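PDB 4AJ9: catalase-3 from Neurospora crassa, which uses haem to break down hydrogen peroxide into water and dioxygen, protecting cells from its toxic effects. Local coordinates for the interface of chains A and B. Coordinates in Å, arbitrary orientation; residue numbers count along the deposited sequence, not the author numbering. Chains: chain A/B, Catalase-3.

The interface of chains A and B. Residues chain A 408-410, 415; chain B 17, 25-26.
B:Asn25 reaches A:Gly415 with its side-chain amide. B:Asn25 ND2 donates a nearly straight hydrogen bond to the backbone carbonyl O of A:Gly415, at 2.9 Å and 165° at the hydrogen. The acceptor lies almost in the plane of the amide, while the donor is tilted 24° from the plane of the glycine carbonyl. The first torsion of B:Asn25 sets CG opposite its own carbonyl carbon (chi1 -71°), which carries the amide toward chain A. This bond fixes which end of the amide points at the glycine.

A second hydrogen bond joins the two backbones. A:Ala410 N donates to B:Ile26 O at 2.8 Å, approaching from above the carbonyl plane. Nearby, A:Ala408 and B:Phe17 form a parallel beta bridge between the chains. The two hydrogen bonds use main-chain groups of chain A, so they probably depend on its backbone path more than on its side chains.

The apolar part centres on the ring of B:Phe17. A:Gly415 CA sits over one face of the B:Phe17 ring in a CH-pi contact, 3.6 Å from the centroid. A:Gly415 CA is offset toward the rim, 3.4 Å from B:Phe17 CZ. Having no side chain, the glycine brings its backbone right up to the ring. At another part of the ring, B:Phe17 CD1 and CE1 lie near the carbonyl O of A:Gln409, with B:Phe17 CD1 at 3.5 Å. The methyl CB of A:Ala410 packs against B:Phe17 CD1 (3.8 Å) and B:Asn25 CB (3.7 Å).

A:Gly415 thus meets the phenyl ring through CA and the asparagine amide through O. All seven residues lie in loops; six are extended, while A:Gly415 has a positive phi. The patch belongs to a two-fold symmetric interface in the four-chain assembly, so it probably serves assembly. Its centre is about 33 Å from the active-site residue A:His65. The N-terminal loop of chain B, between strands 10-11 and 33-34, packs on the long chain A loop between strands 390-391 and 425-427.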
# COMPACT_ATOMS: atom_id res chain seq x y z
N ALA A 408 22.53 22.89 6.29
CA ALA A 408 23.24 23.72 5.32
C ALA A 408 23.67 22.95 4.07
O ALA A 408 23.82 21.73 4.09
CB ALA A 408 24.44 24.36 5.98
N GLN A 409 23.86 23.69 2.99
CA GLN A 409 24.33 23.10 1.74
C GLN A 409 25.77 22.59 1.84
O GLN A 409 26.62 23.25 2.43
CB GLN A 409 24.21 24.13 0.61
CG GLN A 409 22.80 24.65 0.41
CD GLN A 409 21.83 23.57 -0.06
OE1 GLN A 409 22.04 22.94 -1.10
NE2 GLN A 409 20.77 23.36 0.71
N ALA A 410 26.03 21.42 1.27
CA ALA A 410 27.39 20.88 1.19
C ALA A 410 27.77 20.61 -0.27
O ALA A 410 26.95 20.14 -1.06
CB ALA A 410 27.52 19.62 2.02
N GLY A 415 31.87 21.33 3.53
CA GLY A 415 31.14 20.26 4.19
C GLY A 415 31.19 18.90 3.51
O GLY A 415 30.26 18.11 3.67
N PHE B 17 25.01 19.80 8.20
CA PHE B 17 24.95 19.83 6.74
C PHE B 17 23.83 18.93 6.24
O PHE B 17 23.54 17.89 6.83
CB PHE B 17 26.28 19.36 6.12
CG PHE B 17 27.37 20.40 6.17
CD1 PHE B 17 27.32 21.50 5.33
CD2 PHE B 17 28.43 20.27 7.04
CE1 PHE B 17 28.31 22.45 5.37
CE2 PHE B 17 29.42 21.22 7.09
CZ PHE B 17 29.36 22.31 6.25
N ASN B 25 26.72 13.95 2.92
CA ASN B 25 26.39 15.36 2.80
C ASN B 25 26.15 15.76 1.35
O ASN B 25 26.81 15.26 0.44
CB ASN B 25 27.51 16.21 3.42
CG ASN B 25 27.55 16.09 4.94
OD1 ASN B 25 26.75 15.36 5.54
ND2 ASN B 25 28.48 16.81 5.56
N ILE B 26 25.20 16.67 1.14
CA ILE B 26 24.83 17.09 -0.21
C ILE B 26 24.43 18.55 -0.30
O ILE B 26 24.32 19.26 0.70
CB ILE B 26 23.61 16.28 -0.70
CG1 ILE B 26 22.45 16.48 0.27
CG2 ILE B 26 23.96 14.80 -0.84
CD1 ILE B 26 21.17 15.80 -0.16